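Local coordinates for protein glycosyl hydrolase (PDB 7LR7) that is a family GH5 glycosyl hydrolase that binds N-acetylglucosamine and probably takes part in breaking down N-glycans in a soil actinobacterium, at residues T21-W26 with Q328-K333; T302-H307 with Y321-L326. All blocks are in the same frame, centred on the assembly; numbering follows the deposited sequence.

Contact 1 (T21-W26 with Q328-K333)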
ATOM      1  N   THR A  21      16.252  -4.963 -12.114  1.00 17.24           N
ATOM      2  CA  THR A  21      15.852  -5.205 -10.727  1.00 18.14           C
ATOM      3  C   THR A  21      16.955  -4.681  -9.810  1.00 22.45           C
ATOM      4  O   THR A  21      17.970  -5.369  -9.622  1.00 24.91           O
ATOM      5  CB  THR A  21      15.610  -6.699 -10.467  1.00 21.89           C
ATOM      6  OG1 THR A  21      16.663  -7.479 -11.064  1.00 16.14           O
ATOM      7  CG2 THR A  21      14.247  -7.147 -11.023  1.00 17.30           C
ATOM      8  N   PRO A  22      16.817  -3.481  -9.234  1.00 21.67           N
ATOM      9  CA  PRO A  22      17.930  -2.876  -8.482  1.00 15.01           C
ATOM     10  C   PRO A  22      18.512  -3.809  -7.426  1.00 16.44           C
ATOM     11  O   PRO A  22      17.784  -4.432  -6.650  1.00 22.60           O
ATOM     12  CB  PRO A  22      17.286  -1.645  -7.839  1.00 17.62           C
ATOM     13  CG  PRO A  22      16.181  -1.245  -8.849  1.00 20.22           C
ATOM     14  CD  PRO A  22      15.632  -2.596  -9.282  1.00 23.77           C
ATOM     15  N   SER A  23      19.846  -3.899  -7.399  1.00 17.45           N
ATOM     16  CA  SER A  23      20.487  -4.882  -6.529  1.00 21.28           C
ATOM     17  C   SER A  23      20.394  -4.478  -5.062  1.00 18.33           C
ATOM     18  O   SER A  23      20.283  -5.348  -4.193  1.00 19.67           O
ATOM     19  CB  SER A  23      21.950  -5.103  -6.941  1.00 22.85           C
ATOM     20  OG  SER A  23      22.751  -3.942  -6.759  1.00 28.23           O
ATOM     21  N   ASN A  24      20.428  -3.178  -4.775  1.00 23.70           N
ATOM     22  CA  ASN A  24      20.323  -2.644  -3.415  1.00 21.54           C
ATOM     23  C   ASN A  24      18.884  -2.197  -3.167  1.00 27.04           C
ATOM     24  O   ASN A  24      18.457  -1.137  -3.645  1.00 22.23           O
ATOM     25  CB  ASN A  24      21.293  -1.483  -3.210  1.00 21.41           C
ATOM     26  CG  ASN A  24      22.742  -1.895  -3.409  1.00 35.63           C
ATOM     27  OD1 ASN A  24      23.381  -1.526  -4.399  1.00 43.16           O
ATOM     28  ND2 ASN A  24      23.265  -2.668  -2.468  1.00 37.20           N
ATOM     29  N   GLY A  25      18.145  -3.000  -2.401  1.00 24.92           N
ATOM     30  CA  GLY A  25      16.802  -2.666  -1.994  1.00 26.80           C
ATOM     31  C   GLY A  25      15.712  -3.009  -2.984  1.00 23.36           C
ATOM     32  O   GLY A  25      14.543  -2.721  -2.701  1.00 15.92           O
ATOM     33  N   TRP A  26      16.043  -3.620  -4.119  1.00 20.68           N
ATOM     34  CA  TRP A  26      15.037  -4.055  -5.107  1.00 17.76           C
ATOM     35  C   TRP A  26      14.223  -2.824  -5.541  1.00 16.46           C
ATOM     36  O   TRP A  26      14.740  -1.699  -5.569  1.00 17.74           O
ATOM     37  CB  TRP A  26      14.231  -5.206  -4.515  1.00 19.10           C
ATOM     38  CG  TRP A  26      13.280  -5.981  -5.442  1.00 24.76           C
ATOM     39  CD1 TRP A  26      13.615  -6.769  -6.512  1.00 20.07           C
ATOM     40  CD2 TRP A  26      11.845  -6.067  -5.318  1.00 22.52           C
ATOM     41  NE1 TRP A  26      12.478  -7.313  -7.082  1.00 19.10           N
ATOM     42  CE2 TRP A  26      11.384  -6.912  -6.356  1.00 23.59           C
ATOM     43  CE3 TRP A  26      10.908  -5.493  -4.440  1.00 16.55           C
ATOM     44  CZ2 TRP A  26      10.022  -7.198  -6.541  1.00 21.88           C
ATOM     45  CZ3 TRP A  26       9.555  -5.798  -4.610  1.00 18.53           C
ATOM     46  CH2 TRP A  26       9.127  -6.637  -5.659  1.00 19.09           C
ATOM     47  N   GLN A 328      23.299 -10.688  -6.599  1.00 26.69           N
ATOM     48  CA  GLN A 328      23.046  -9.460  -5.855  1.00 26.53           C
ATOM     49  C   GLN A 328      24.316  -8.651  -5.604  1.00 22.87           C
ATOM     50  O   GLN A 328      24.232  -7.434  -5.383  1.00 24.29           O
ATOM     51  CB  GLN A 328      22.368  -9.786  -4.520  1.00 35.59           C
ATOM     52  CG  GLN A 328      21.609  -8.610  -3.905  1.00 43.40           C
ATOM     53  CD  GLN A 328      22.432  -7.834  -2.885  1.00 56.24           C
ATOM     54  OE1 GLN A 328      23.441  -8.326  -2.374  1.00 64.55           O
ATOM     55  NE2 GLN A 328      22.000  -6.610  -2.583  1.00 53.97           N
ATOM     56  N   ASP A 329      25.487  -9.282  -5.618  1.00 19.67           N
ATOM     57  CA  ASP A 329      26.739  -8.550  -5.461  1.00 23.86           C
ATOM     58  C   ASP A 329      27.417  -8.270  -6.805  1.00 29.68           C
ATOM     59  O   ASP A 329      28.608  -7.940  -6.839  1.00 32.15           O
ATOM     60  CB  ASP A 329      27.688  -9.286  -4.507  1.00 23.41           C
ATOM     61  CG  ASP A 329      28.051 -10.685  -4.973  1.00 32.62           C
ATOM     62  OD1 ASP A 329      27.358 -11.249  -5.831  1.00 37.71           O
ATOM     63  OD2 ASP A 329      29.042 -11.237  -4.459  1.00 42.14           O
ATOM     64  N   ARG A 330      26.671  -8.401  -7.905  1.00 29.08           N
ATOM     65  CA  ARG A 330      27.053  -7.959  -9.243  1.00 30.61           C
ATOM     66  C   ARG A 330      28.094  -8.861  -9.903  1.00 29.86           C
ATOM     67  O   ARG A 330      28.808  -8.425 -10.813  1.00 32.63           O
ATOM     68  CB  ARG A 330      27.545  -6.505  -9.236  1.00 31.45           C
ATOM     69  CG  ARG A 330      26.532  -5.496  -8.697  1.00 31.20           C
ATOM     70  CD  ARG A 330      26.934  -4.083  -9.106  1.00 24.08           C
ATOM     71  NE  ARG A 330      26.039  -3.071  -8.557  1.00 32.73           N
ATOM     72  CZ  ARG A 330      26.236  -2.440  -7.405  1.00 34.78           C
ATOM     73  NH1 ARG A 330      27.303  -2.725  -6.664  1.00 32.83           N
ATOM     74  NH2 ARG A 330      25.357  -1.530  -6.990  1.00 30.90           N
ATOM     75  N   ARG A 331      28.184 -10.117  -9.481  1.00 24.61           N
ATOM     76  CA  ARG A 331      28.959 -11.110 -10.211  1.00 29.97           C
ATOM     77  C   ARG A 331      28.122 -11.667 -11.358  1.00 28.07           C
ATOM     78  O   ARG A 331      26.924 -11.909 -11.208  1.00 30.52           O
ATOM     79  CB  ARG A 331      29.396 -12.237  -9.266  1.00 27.92           C
ATOM     80  CG  ARG A 331      30.753 -12.005  -8.591  1.00 29.30           C
ATOM     81  CD  ARG A 331      31.032 -13.050  -7.517  1.00 38.73           C
ATOM     82  NE  ARG A 331      30.058 -12.953  -6.432  1.00 49.02           N
ATOM     83  CZ  ARG A 331      29.620 -13.984  -5.715  1.00 55.77           C
ATOM     84  NH1 ARG A 331      30.076 -15.205  -5.958  1.00 57.56           N
ATOM     85  NH2 ARG A 331      28.728 -13.793  -4.750  1.00 53.94           N
ATOM     86  N   VAL A 332      28.749 -11.876 -12.509  1.00 31.72           N
ATOM     87  CA  VAL A 332      28.019 -12.399 -13.662  1.00 27.04           C
ATOM     88  C   VAL A 332      27.869 -13.908 -13.517  1.00 25.14           C
ATOM     89  O   VAL A 332      28.847 -14.621 -13.273  1.00 22.77           O
ATOM     90  CB  VAL A 332      28.728 -12.032 -14.975  1.00 28.94           C
ATOM     91  CG1 VAL A 332      27.918 -12.535 -16.171  1.00 23.86           C
ATOM     92  CG2 VAL A 332      28.921 -10.538 -15.068  1.00 27.16           C
ATOM     93  N   LYS A 333      26.644 -14.399 -13.678  1.00 23.31           N
ATOM     94  CA  LYS A 333      26.395 -15.831 -13.668  1.00 22.59           C
ATOM     95  C   LYS A 333      26.703 -16.454 -15.029  1.00 26.73           C
ATOM     96  O   LYS A 333      26.701 -15.766 -16.056  1.00 22.30           O
ATOM     97  CB  LYS A 333      24.940 -16.113 -13.322  1.00 24.18           C
ATOM     98  CG  LYS A 333      24.458 -15.642 -11.971  1.00 25.33           C
ATOM     99  CD  LYS A 333      23.035 -16.160 -11.807  1.00 26.18           C
ATOM    100  CE  LYS A 333      22.288 -15.477 -10.703  1.00 19.80           C
ATOM    101  NZ  LYS A 333      20.906 -16.055 -10.613  1.00 21.41           N
TER
HETATM  102  O   HOH W   1      24.928  -4.637  -5.283  1.00 42.20           O
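Gln328 reaches over to the Ser23-Asn24 turn and donates from NE2 to Ser23 O, a short bond of 2.7 Å with an N-H...O angle of 156°. The amide comes in above the carbonyl plane, 45° out of it. Its chain leaves with CG anti to the backbone N (chi1 -159°) and then bends at chi2, which brings NE2 back to the serine. The Asn24 amide stands nearly perpendicular to that of Gln328, and the two groups meet only loosely, with ND2 4.1 Å from NE2. The carbonyl of Gln328 is tied in as well: a water donates both to Gln328 O, at 2.9 Å, and to Ser23 OG, at 2.7 Å. Asp329 turns away from the contact. Arg330, at positive phi, sends an extended chain back to the turn. Ser23 OG lies over one face of its guanidinium, 3.6 Å from NH2, and the bridging water sits over the same group. Asp41 of helix 35-46 takes both a salt bridge from Arg330 NE and a hydrogen bond with Ser23 OG, so one carboxylate serves both sides. Arg331 closes a salt bridge back to Asp329, its NE and NH2 both gripping the single oxygen OD2. This is polar packing of two loops of a (beta/alpha)8 barrel, those after strands 15-19 and 298-304, away from the sugar site.

Contact 2 (T302-H307 with Y321-L326); sequences TWWCSH and YSLGLL
Trp303 is met by Leu325, whose side chain runs across it, nearly perpendicular, the isobutyl group lying against the pyrrole part of the indole with its CD1 only 3.4 Å from Trp303 CD1. A water beside this pair accepts from Trp303 NE1 and lies within hydrogen-bonding distance of Leu323 O. Trp304, next along the strand, meets Leu323 instead: Leu323 CB lies at the indole edge in the ring plane, and Leu323 CD1 is 3.6 Å from Trp304 CD1. Cys305 CB packs over a face of the same ring, while SG, at chi1 45°, is turned back against Leu323. A cis peptide joins Trp304 to Cys305, and its nitrogen, Cys305 N, donates to Leu323 O. Two more backbone bonds follow, Leu325 N to Cys305 O at 2.7 Å and Leu326 N to Ser306 O at 2.8 Å. Gly324 CA also makes a C-H...O contact of 3.2 Å with Cys305 O. His307 and Leu326 run alongside each other in one direction, and the imidazole ND1 is hydrogen-bonded with Ser306 OG. Strand 298-304 runs between strands 15-19 and 264-269; Trp304 meets Trp226 of the sugar pocket, whereas Leu326 and His307 pack on helix 35-46.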
ATOM      1  N   THR A 302      14.109  -9.090 -23.971  1.00 16.87           N
ATOM      2  CA  THR A 302      14.405  -8.378 -22.729  1.00 19.36           C
ATOM      3  C   THR A 302      14.362  -9.385 -21.573  1.00 19.02           C
ATOM      4  O   THR A 302      13.290  -9.869 -21.198  1.00 18.54           O
ATOM      5  CB  THR A 302      13.420  -7.219 -22.513  1.00 22.71           C
ATOM      6  OG1 THR A 302      13.308  -6.433 -23.723  1.00 18.97           O
ATOM      7  CG2 THR A 302      13.874  -6.317 -21.383  1.00 16.96           C
ATOM      8  N   TRP A 303      15.527  -9.706 -21.012  1.00 18.53           N
ATOM      9  CA  TRP A 303      15.622 -10.788 -20.034  1.00 15.77           C
ATOM     10  C   TRP A 303      15.165 -10.329 -18.657  1.00 22.73           C
ATOM     11  O   TRP A 303      15.409  -9.190 -18.254  1.00 20.74           O
ATOM     12  CB  TRP A 303      17.051 -11.310 -19.933  1.00 16.06           C
ATOM     13  CG  TRP A 303      17.122 -12.693 -19.361  1.00 23.97           C
ATOM     14  CD1 TRP A 303      17.342 -13.027 -18.064  1.00 21.26           C
ATOM     15  CD2 TRP A 303      16.951 -13.929 -20.073  1.00 16.71           C
ATOM     16  NE1 TRP A 303      17.312 -14.390 -17.918  1.00 18.83           N
ATOM     17  CE2 TRP A 303      17.073 -14.967 -19.135  1.00 19.64           C
ATOM     18  CE3 TRP A 303      16.710 -14.254 -21.420  1.00 16.35           C
ATOM     19  CZ2 TRP A 303      16.981 -16.316 -19.494  1.00 21.55           C
ATOM     20  CZ3 TRP A 303      16.603 -15.593 -21.773  1.00 16.62           C
ATOM     21  CH2 TRP A 303      16.734 -16.604 -20.810  1.00 23.10           C
ATOM     22  N   TRP A 304      14.492 -11.226 -17.943  1.00 16.39           N
ATOM     23  CA  TRP A 304      14.145 -11.023 -16.542  1.00 17.34           C
ATOM     24  C   TRP A 304      15.045 -11.948 -15.738  1.00 14.93           C
ATOM     25  O   TRP A 304      14.872 -13.168 -15.782  1.00 18.39           O
ATOM     26  CB  TRP A 304      12.674 -11.327 -16.269  1.00 14.66           C
ATOM     27  CG  TRP A 304      12.325 -10.960 -14.879  1.00 24.68           C
ATOM     28  CD1 TRP A 304      12.656 -11.649 -13.738  1.00 21.52           C
ATOM     29  CD2 TRP A 304      11.631  -9.785 -14.452  1.00 23.37           C
ATOM     30  NE1 TRP A 304      12.189 -10.984 -12.636  1.00 15.06           N
ATOM     31  CE2 TRP A 304      11.558  -9.835 -13.045  1.00 20.31           C
ATOM     32  CE3 TRP A 304      11.040  -8.706 -15.124  1.00 18.31           C
ATOM     33  CZ2 TRP A 304      10.942  -8.836 -12.292  1.00 17.60           C
ATOM     34  CZ3 TRP A 304      10.431  -7.699 -14.370  1.00 19.43           C
ATOM     35  CH2 TRP A 304      10.393  -7.774 -12.968  1.00 18.56           C
ATOM     36  N   CYS A 305      15.996 -11.384 -15.013  1.00 19.54           N
ATOM     37  CA  CYS A 305      16.126  -9.952 -14.778  1.00 21.84           C
ATOM     38  C   CYS A 305      17.621  -9.657 -14.684  1.00 18.80           C
ATOM     39  O   CYS A 305      18.441 -10.568 -14.771  1.00 16.96           O
ATOM     40  CB  CYS A 305      15.414  -9.537 -13.487  1.00 15.06           C
ATOM     41  SG  CYS A 305      15.791 -10.694 -12.094  1.00 18.20           S
ATOM     42  N   SER A 306      17.977  -8.393 -14.466  1.00 18.38           N
ATOM     43  CA  SER A 306      19.389  -8.035 -14.396  1.00 17.01           C
ATOM     44  C   SER A 306      20.062  -8.663 -13.177  1.00 18.87           C
ATOM     45  O   SER A 306      21.101  -9.316 -13.308  1.00 21.48           O
ATOM     46  CB  SER A 306      19.546  -6.514 -14.369  1.00 18.67           C
ATOM     47  OG  SER A 306      18.919  -5.943 -13.225  1.00 17.39           O
ATOM     48  N   HIS A 307      19.480  -8.483 -11.983  1.00 17.00           N
ATOM     49  CA  HIS A 307      20.120  -8.852 -10.721  1.00 17.41           C
ATOM     50  C   HIS A 307      19.207  -9.715  -9.863  1.00 16.79           C
ATOM     51  O   HIS A 307      18.009  -9.451  -9.758  1.00 17.91           O
ATOM     52  CB  HIS A 307      20.519  -7.609  -9.909  1.00 18.01           C
ATOM     53  CG  HIS A 307      21.513  -6.745 -10.607  1.00 20.56           C
ATOM     54  ND1 HIS A 307      21.171  -5.920 -11.658  1.00 20.00           N
ATOM     55  CD2 HIS A 307      22.851  -6.619 -10.447  1.00 21.23           C
ATOM     56  CE1 HIS A 307      22.251  -5.303 -12.097  1.00 20.64           C
ATOM     57  NE2 HIS A 307      23.283  -5.710 -11.381  1.00 21.65           N
ATOM     58  N   TYR A 321      14.083 -15.239  -6.418  1.00 21.14           N
ATOM     59  CA  TYR A 321      15.389 -14.814  -5.920  1.00 27.63           C
ATOM     60  C   TYR A 321      16.496 -15.010  -6.958  1.00 28.25           C
ATOM     61  O   TYR A 321      17.410 -14.186  -7.052  1.00 30.30           O
ATOM     62  CB  TYR A 321      15.728 -15.553  -4.613  1.00 19.31           C
ATOM     63  CG  TYR A 321      14.852 -15.144  -3.433  1.00 20.56           C
ATOM     64  CD1 TYR A 321      15.064 -13.939  -2.759  1.00 16.99           C
ATOM     65  CD2 TYR A 321      13.795 -15.949  -3.018  1.00 17.82           C
ATOM     66  CE1 TYR A 321      14.243 -13.558  -1.684  1.00 20.45           C
ATOM     67  CE2 TYR A 321      12.968 -15.576  -1.951  1.00 18.64           C
ATOM     68  CZ  TYR A 321      13.203 -14.384  -1.290  1.00 18.57           C
ATOM     69  OH  TYR A 321      12.401 -14.015  -0.236  1.00 19.57           O
ATOM     70  N   SER A 322      16.427 -16.069  -7.761  1.00 21.64           N
ATOM     71  CA  SER A 322      17.568 -16.453  -8.593  1.00 17.25           C
ATOM     72  C   SER A 322      17.358 -16.192 -10.085  1.00 17.97           C
ATOM     73  O   SER A 322      17.993 -16.840 -10.928  1.00 16.61           O
ATOM     74  CB  SER A 322      17.902 -17.927  -8.370  1.00 19.69           C
ATOM     75  OG  SER A 322      16.810 -18.741  -8.734  1.00 22.81           O
ATOM     76  N   LEU A 323      16.482 -15.256 -10.426  1.00 17.88           N
ATOM     77  CA  LEU A 323      16.184 -14.971 -11.824  1.00 24.37           C
ATOM     78  C   LEU A 323      17.178 -14.004 -12.473  1.00 26.27           C
ATOM     79  O   LEU A 323      17.050 -13.720 -13.669  1.00 20.52           O
ATOM     80  CB  LEU A 323      14.759 -14.421 -11.939  1.00 21.62           C
ATOM     81  CG  LEU A 323      13.649 -15.474 -11.947  1.00 16.03           C
ATOM     82  CD1 LEU A 323      12.247 -14.797 -12.046  1.00 16.75           C
ATOM     83  CD2 LEU A 323      13.854 -16.416 -13.106  1.00 23.94           C
ATOM     84  N   GLY A 324      18.173 -13.507 -11.740  1.00 14.96           N
ATOM     85  CA  GLY A 324      19.063 -12.509 -12.296  1.00 14.51           C
ATOM     86  C   GLY A 324      20.098 -13.094 -13.244  1.00 14.70           C
ATOM     87  O   GLY A 324      20.542 -14.235 -13.106  1.00 18.18           O
ATOM     88  N   LEU A 325      20.493 -12.285 -14.229  1.00 19.63           N
ATOM     89  CA  LEU A 325      21.705 -12.609 -14.977  1.00 25.40           C
ATOM     90  C   LEU A 325      22.937 -12.398 -14.115  1.00 30.66           C
ATOM     91  O   LEU A 325      23.967 -13.050 -14.330  1.00 22.60           O
ATOM     92  CB  LEU A 325      21.796 -11.751 -16.244  1.00 22.29           C
ATOM     93  CG  LEU A 325      21.368 -12.381 -17.574  1.00 25.24           C
ATOM     94  CD1 LEU A 325      20.590 -13.660 -17.394  1.00 28.18           C
ATOM     95  CD2 LEU A 325      20.596 -11.402 -18.418  1.00 15.57           C
ATOM     96  N   LEU A 326      22.846 -11.483 -13.150  1.00 15.97           N
ATOM     97  CA  LEU A 326      23.894 -11.223 -12.185  1.00 16.71           C
ATOM     98  C   LEU A 326      23.391 -11.569 -10.790  1.00 21.81           C
ATOM     99  O   LEU A 326      22.186 -11.589 -10.531  1.00 21.48           O
ATOM    100  CB  LEU A 326      24.343  -9.762 -12.238  1.00 19.97           C
ATOM    101  CG  LEU A 326      25.096  -9.376 -13.523  1.00 28.77           C
ATOM    102  CD1 LEU A 326      24.140  -8.867 -14.583  1.00 31.56           C
ATOM    103  CD2 LEU A 326      26.153  -8.333 -13.225  1.00 30.17           C
TER
HETATM  104  O   HOH W   2      16.191 -15.727 -15.462  1.00 18.84           O

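How the contacts relate
The two contacts have centres about 9 Å apart, and contact 2 is nested inside the long chain loop that contact 1 closes. The chain runs from 21-26, after the first barrel strand 15-19, round to the eighth, 298-304, then through 321-326 to 328-333 before helix 334-348. They touch directly: Thr21 OG1 is 2.7 Å from His307 O and Thr21 N 3.1 Å from Ser306 OG, both probable hydrogen bonds. Lys333 reaches back toward the carbonyls of Ser322 and Gly324. Together they join the first and last strands' loops where the barrel closes, contact 2 buried and nearer the sugar site, contact 1 farther out.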